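PLP-Dependent L-Arginine Hydroxylase MppP (Streptomyces wadayamensis, PDB 6C9B) uses pyridoxal 5'-phosphate and dioxygen to oxidise L-arginine, giving 4-hydroxy-2-ketoarginine and 2-ketoarginine, on an aminotransferase fold. Local coordinates at residues 279-282 and 283-287; 194-197 and 198-201. All blocks are in the same frame, centred on the assembly; numbering follows the deposited sequence.

Interaction 1: 279-282 and 283-287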
ATOM      1  N   ALA B 279     -19.353  10.753 -20.715  1.00 26.19           N
ATOM      2  CA  ALA B 279     -19.780  12.053 -21.237  1.00 26.98           C
ATOM      3  C   ALA B 279     -19.049  13.191 -20.534  1.00 31.78           C
ATOM      4  O   ALA B 279     -18.716  14.209 -21.162  1.00 29.28           O
ATOM      5  CB  ALA B 279     -21.296  12.203 -21.100  1.00 33.75           C
ATOM      6  N   PHE B 280     -18.774  13.025 -19.236  1.00 28.07           N
ATOM      7  CA  PHE B 280     -18.076  14.051 -18.469  1.00 28.81           C
ATOM      8  C   PHE B 280     -16.638  14.211 -18.947  1.00 31.84           C
ATOM      9  O   PHE B 280     -16.161  15.330 -19.143  1.00 24.04           O
ATOM     10  CB  PHE B 280     -18.111  13.693 -16.989  1.00 26.02           C
ATOM     11  CG  PHE B 280     -17.398  14.678 -16.108  1.00 24.48           C
ATOM     12  CD1 PHE B 280     -17.967  15.903 -15.812  1.00 32.20           C
ATOM     13  CD2 PHE B 280     -16.177  14.367 -15.557  1.00 27.38           C
ATOM     14  CE1 PHE B 280     -17.306  16.814 -14.995  1.00 34.55           C
ATOM     15  CE2 PHE B 280     -15.524  15.282 -14.748  1.00 29.18           C
ATOM     16  CZ  PHE B 280     -16.091  16.493 -14.469  1.00 29.77           C
ATOM     17  N   ILE B 281     -15.917  13.096 -19.095  1.00 25.22           N
ATOM     18  CA  ILE B 281     -14.553  13.152 -19.614  1.00 22.15           C
ATOM     19  C   ILE B 281     -14.526  13.727 -21.032  1.00 23.49           C
ATOM     20  O   ILE B 281     -13.657  14.544 -21.363  1.00 25.46           O
ATOM     21  CB  ILE B 281     -13.922  11.749 -19.553  1.00 24.24           C
ATOM     22  CG1 ILE B 281     -13.816  11.286 -18.077  1.00 23.49           C
ATOM     23  CG2 ILE B 281     -12.548  11.733 -20.251  1.00 26.34           C
ATOM     24  CD1 ILE B 281     -12.906  12.131 -17.171  1.00 22.61           C
ATOM     25  N   LEU B 282     -15.461  13.305 -21.899  1.00 23.38           N
ATOM     26  CA  LEU B 282     -15.534  13.871 -23.250  1.00 24.48           C
ATOM     27  C   LEU B 282     -15.749  15.381 -23.207  1.00 27.83           C
ATOM     28  O   LEU B 282     -15.115  16.136 -23.959  1.00 27.37           O
ATOM     29  CB  LEU B 282     -16.647  13.195 -24.040  1.00 25.12           C
ATOM     30  CG  LEU B 282     -16.876  13.674 -25.484  1.00 33.47           C
ATOM     31  CD1 LEU B 282     -15.578  13.651 -26.310  1.00 33.95           C
ATOM     32  CD2 LEU B 282     -17.936  12.807 -26.130  1.00 37.96           C
ATOM     33  N   HIS B 283     -16.600  15.839 -22.298  1.00 25.71           N
ATOM     34  CA  HIS B 283     -16.838  17.269 -22.161  1.00 27.90           C
ATOM     35  C   HIS B 283     -15.564  18.001 -21.769  1.00 28.20           C
ATOM     36  O   HIS B 283     -15.235  19.056 -22.326  1.00 29.08           O
ATOM     37  CB  HIS B 283     -17.908  17.524 -21.111  1.00 28.58           C
ATOM     38  CG  HIS B 283     -18.169  18.974 -20.901  1.00 27.27           C
ATOM     39  ND1 HIS B 283     -18.996  19.698 -21.728  1.00 35.44           N
ATOM     40  CD2 HIS B 283     -17.686  19.850 -19.989  1.00 37.33           C
ATOM     41  CE1 HIS B 283     -19.031  20.955 -21.324  1.00 38.98           C
ATOM     42  NE2 HIS B 283     -18.248  21.075 -20.271  1.00 37.48           N
ATOM     43  N   ASN B 284     -14.836  17.454 -20.796  1.00 25.48           N
ATOM     44  CA  ASN B 284     -13.639  18.127 -20.307  1.00 23.17           C
ATOM     45  C   ASN B 284     -12.525  18.089 -21.343  1.00 28.32           C
ATOM     46  O   ASN B 284     -11.790  19.066 -21.502  1.00 25.79           O
ATOM     47  CB  ASN B 284     -13.176  17.512 -18.989  1.00 22.02           C
ATOM     48  CG  ASN B 284     -13.962  18.039 -17.800  1.00 24.69           C
ATOM     49  OD1 ASN B 284     -14.827  18.883 -17.946  1.00 27.67           O
ATOM     50  ND2 ASN B 284     -13.652  17.531 -16.618  1.00 26.63           N
ATOM     51  N   ARG B 285     -12.376  16.972 -22.060  1.00 25.09           N
ATOM     52  CA  ARG B 285     -11.443  16.950 -23.181  1.00 26.53           C
ATOM     53  C   ARG B 285     -11.778  18.037 -24.194  1.00 27.23           C
ATOM     54  O   ARG B 285     -10.882  18.719 -24.711  1.00 28.36           O
ATOM     55  CB  ARG B 285     -11.471  15.569 -23.837  1.00 25.00           C
ATOM     56  CG  ARG B 285     -10.704  15.479 -25.135  1.00 25.77           C
ATOM     57  CD  ARG B 285     -10.415  14.021 -25.480  1.00 22.77           C
ATOM     58  NE  ARG B 285      -9.221  13.568 -24.775  1.00 24.23           N
ATOM     59  CZ  ARG B 285      -9.190  12.718 -23.748  1.00 22.58           C
ATOM     60  NH1 ARG B 285      -8.016  12.415 -23.214  1.00 21.74           N
ATOM     61  NH2 ARG B 285     -10.282  12.121 -23.286  1.00 22.49           N
ATOM     62  N   SER B 286     -13.069  18.227 -24.476  1.00 27.94           N
ATOM     63  CA  SER B 286     -13.497  19.243 -25.431  1.00 28.35           C
ATOM     64  C   SER B 286     -13.173  20.645 -24.939  1.00 32.93           C
ATOM     65  O   SER B 286     -12.816  21.510 -25.746  1.00 30.34           O
ATOM     66  CB  SER B 286     -14.995  19.122 -25.701  1.00 38.37           C
ATOM     67  OG  SER B 286     -15.320  17.796 -26.076  1.00 60.00           O
ATOM     68  N   VAL B 287     -13.328  20.922 -23.638  1.00 30.09           N
ATOM     69  CA  VAL B 287     -13.028  22.291 -23.214  1.00 41.52           C
ATOM     70  C   VAL B 287     -11.537  22.547 -23.333  1.00 27.36           C
ATOM     71  O   VAL B 287     -11.125  23.648 -23.714  1.00 34.10           O
ATOM     72  CB  VAL B 287     -13.556  22.645 -21.797  1.00 48.37           C
ATOM     73  CG1 VAL B 287     -14.561  21.660 -21.254  1.00 45.65           C
ATOM     74  CG2 VAL B 287     -12.439  22.911 -20.806  1.00 37.64           C
TER
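The carbonyl oxygen of L282 is gripped twice by S286, whose OG donates to L282 O at 2.7 Å while its backbone N reaches the same oxygen at 3.0 Å. The two donors arrive from opposite faces of the carbonyl plane, a serine hydroxyl folding back onto the i-4 carbonyl inside the long helix 256-291. The neighbouring turns are plain alpha-helical: H283 N, N284 N and R285 N donate to A279 O, F280 O and I281 O, the last at 2.8 Å and nearly straight.

On the flank facing helix 359-372, the F280 ring swings up the helix, CG anti to its backbone N (chi1 179°), and lies beside the N284 amide. N284 CG sits over one ring face, 4.2 Å above the plane and offset toward the rim, with ring and amide planes turned 61° apart; ND2 comes to 3.4 Å from F280 CZ. The buried amide is held by residues beyond this turn: OD1 bonds to T359 OG1 and ND2 to L355 O, fixing which end of the amide faces the phenyl ring.

R285, one residue on, bends at chi3 (-83°), bringing its guanidinium across the I281 side chain. There it bonds to S307 O through NH2 and forms a salt bridge to E310 through NE, probably offsetting the nearby charge of R289. Across this turn the guanidinium meets a methyl: R285 NH2 lies 3.8 Å from I281 CG2, approaching obliquely.

Interaction 2: 194-197 and 198-201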
ATOM      1  N   PHE B 194     -12.494   3.860 -18.738  1.00 19.38           N
ATOM      2  CA  PHE B 194     -12.727   5.057 -19.535  1.00 19.79           C
ATOM      3  C   PHE B 194     -13.049   4.793 -21.002  1.00 24.59           C
ATOM      4  O   PHE B 194     -13.663   5.659 -21.645  1.00 23.68           O
ATOM      5  CB  PHE B 194     -11.523   5.993 -19.473  1.00 19.54           C
ATOM      6  CG  PHE B 194     -11.340   6.616 -18.143  1.00 19.82           C
ATOM      7  CD1 PHE B 194     -12.251   7.545 -17.654  1.00 23.59           C
ATOM      8  CD2 PHE B 194     -10.284   6.240 -17.348  1.00 23.25           C
ATOM      9  CE1 PHE B 194     -12.078   8.085 -16.402  1.00 25.12           C
ATOM     10  CE2 PHE B 194     -10.120   6.794 -16.091  1.00 24.66           C
ATOM     11  CZ  PHE B 194     -11.003   7.701 -15.634  1.00 21.44           C
ATOM     12  N   ASP B 195     -12.654   3.657 -21.571  1.00 22.18           N
ATOM     13  CA  ASP B 195     -12.737   3.464 -23.015  1.00 20.79           C
ATOM     14  C   ASP B 195     -13.403   2.125 -23.319  1.00 25.35           C
ATOM     15  O   ASP B 195     -12.843   1.068 -23.013  1.00 22.92           O
ATOM     16  CB  ASP B 195     -11.339   3.542 -23.633  1.00 21.89           C
ATOM     17  CG  ASP B 195     -11.377   3.723 -25.136  1.00 25.56           C
ATOM     18  OD1 ASP B 195     -12.348   3.249 -25.771  1.00 31.68           O
ATOM     19  OD2 ASP B 195     -10.438   4.359 -25.662  1.00 28.85           O
ATOM     20  N   ALA B 196     -14.599   2.184 -23.919  1.00 27.42           N
ATOM     21  CA  ALA B 196     -15.358   0.984 -24.257  1.00 25.59           C
ATOM     22  C   ALA B 196     -14.603   0.072 -25.211  1.00 23.88           C
ATOM     23  O   ALA B 196     -14.897  -1.130 -25.276  1.00 25.92           O
ATOM     24  CB  ALA B 196     -16.702   1.389 -24.873  1.00 29.03           C
ATOM     25  N   ALA B 197     -13.624   0.608 -25.941  1.00 24.52           N
ATOM     26  CA  ALA B 197     -12.795  -0.237 -26.796  1.00 25.73           C
ATOM     27  C   ALA B 197     -11.985  -1.238 -25.978  1.00 22.40           C
ATOM     28  O   ALA B 197     -11.506  -2.236 -26.529  1.00 23.37           O
ATOM     29  CB  ALA B 197     -11.846   0.621 -27.637  1.00 26.82           C
ATOM     30  N   ALA B 198     -11.816  -0.993 -24.683  1.00 20.72           N
ATOM     31  CA  ALA B 198     -11.111  -1.911 -23.806  1.00 19.68           C
ATOM     32  C   ALA B 198     -12.049  -2.814 -23.027  1.00 22.97           C
ATOM     33  O   ALA B 198     -11.605  -3.454 -22.067  1.00 22.25           O
ATOM     34  CB  ALA B 198     -10.220  -1.133 -22.827  1.00 22.28           C
ATOM     35  N   HIS B 199     -13.336  -2.870 -23.395  1.00 22.61           N
ATOM     36  CA  HIS B 199     -14.304  -3.652 -22.635  1.00 21.67           C
ATOM     37  C   HIS B 199     -14.622  -4.988 -23.277  1.00 23.05           C
ATOM     38  O   HIS B 199     -15.480  -5.710 -22.769  1.00 25.75           O
ATOM     39  CB  HIS B 199     -15.593  -2.864 -22.430  1.00 25.46           C
ATOM     40  CG  HIS B 199     -15.401  -1.623 -21.614  1.00 24.56           C
ATOM     41  ND1 HIS B 199     -16.437  -0.761 -21.310  1.00 23.44           N
ATOM     42  CD2 HIS B 199     -14.283  -1.089 -21.065  1.00 21.42           C
ATOM     43  CE1 HIS B 199     -15.954   0.258 -20.616  1.00 22.90           C
ATOM     44  NE2 HIS B 199     -14.653   0.075 -20.444  1.00 24.14           N
ATOM     45  N   TYR B 200     -13.940  -5.358 -24.356  1.00 21.39           N
ATOM     46  CA  TYR B 200     -13.992  -6.746 -24.775  1.00 27.33           C
ATOM     47  C   TYR B 200     -13.320  -7.601 -23.705  1.00 29.43           C
ATOM     48  O   TYR B 200     -12.500  -7.115 -22.924  1.00 25.19           O
ATOM     49  CB  TYR B 200     -13.325  -6.921 -26.132  1.00 29.02           C
ATOM     50  CG  TYR B 200     -11.830  -6.715 -26.155  1.00 21.32           C
ATOM     51  CD1 TYR B 200     -10.969  -7.760 -25.826  1.00 21.03           C
ATOM     52  CD2 TYR B 200     -11.269  -5.494 -26.525  1.00 24.18           C
ATOM     53  CE1 TYR B 200      -9.596  -7.599 -25.875  1.00 20.69           C
ATOM     54  CE2 TYR B 200      -9.879  -5.317 -26.555  1.00 23.01           C
ATOM     55  CZ  TYR B 200      -9.066  -6.385 -26.214  1.00 22.33           C
ATOM     56  OH  TYR B 200      -7.705  -6.281 -26.260  1.00 22.53           O
ATOM     57  N   ASP B 201     -13.703  -8.873 -23.643  1.00 23.31           N
ATOM     58  CA  ASP B 201     -13.291  -9.735 -22.529  1.00 25.64           C
ATOM     59  C   ASP B 201     -11.826 -10.138 -22.708  1.00 23.07           C
ATOM     60  O   ASP B 201     -11.498 -10.976 -23.550  1.00 24.73           O
ATOM     61  CB  ASP B 201     -14.196 -10.962 -22.469  1.00 28.46           C
ATOM     62  CG  ASP B 201     -13.984 -11.785 -21.218  1.00 31.46           C
ATOM     63  OD1 ASP B 201     -12.898 -11.690 -20.607  1.00 27.18           O
ATOM     64  OD2 ASP B 201     -14.925 -12.511 -20.826  1.00 27.52           O
TER
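H199 lays the face of its imidazole against the backbone of the preceding turn: A196 CA stands over the ring centre, 3.6 Å from the centroid and 11° off the normal, a CH-pi contact. D195 C covers the same face nearer the rim. The ring reaches back because CG lies beside the H199 backbone N (chi1 -63°), and CD2 comes to 3.2 Å from D195 O. Beneath it runs a short 3-10 turn, in which A198 N donates to D195 O at 2.8 Å and H199 N to A196 O at 3.0 Å; both donors stand above the carbonyl planes rather than on a lone pair. An Asx turn starts it, D195 OD1 accepting from A197 N at 2.9 Å on the anti side and tilted out of the carboxylate plane. The Y200 ring presents its edge, with CD2 3.3 Å from A197 O near the ring plane, while its OH bonds to L166 O. D201 N-caps helix 202-209 through A204 N. H199 NE2 is hydrogen-bonded to R192 O, so this nitrogen carries a proton and the rotation of the imidazole is fixed; the ring joins the turn to the chain before it by polar and CH-pi contacts.

In the fold
From the N terminus, interaction 2 comes first, in the connection between strand 184-188 of the seven-stranded sheet and helix 202-209. Interaction 1 follows wholly after it, within helix 256-291, so the two lie in series and neither nest nor cross. Each is local: 194-201 rounds a turn, and 279-287 spans successive helical turns. Their centres are 18 Å apart, yet they meet where I281 CG1 packs on F194 CE1 at 4.0 Å. Helix 256-291 thus touches the connection from the seven-stranded sheet through L274, L277 and I281, and from F280 onward also lies against helix 359-372, while R285 reaches E310 of strand 309-314 in the five-stranded sheet.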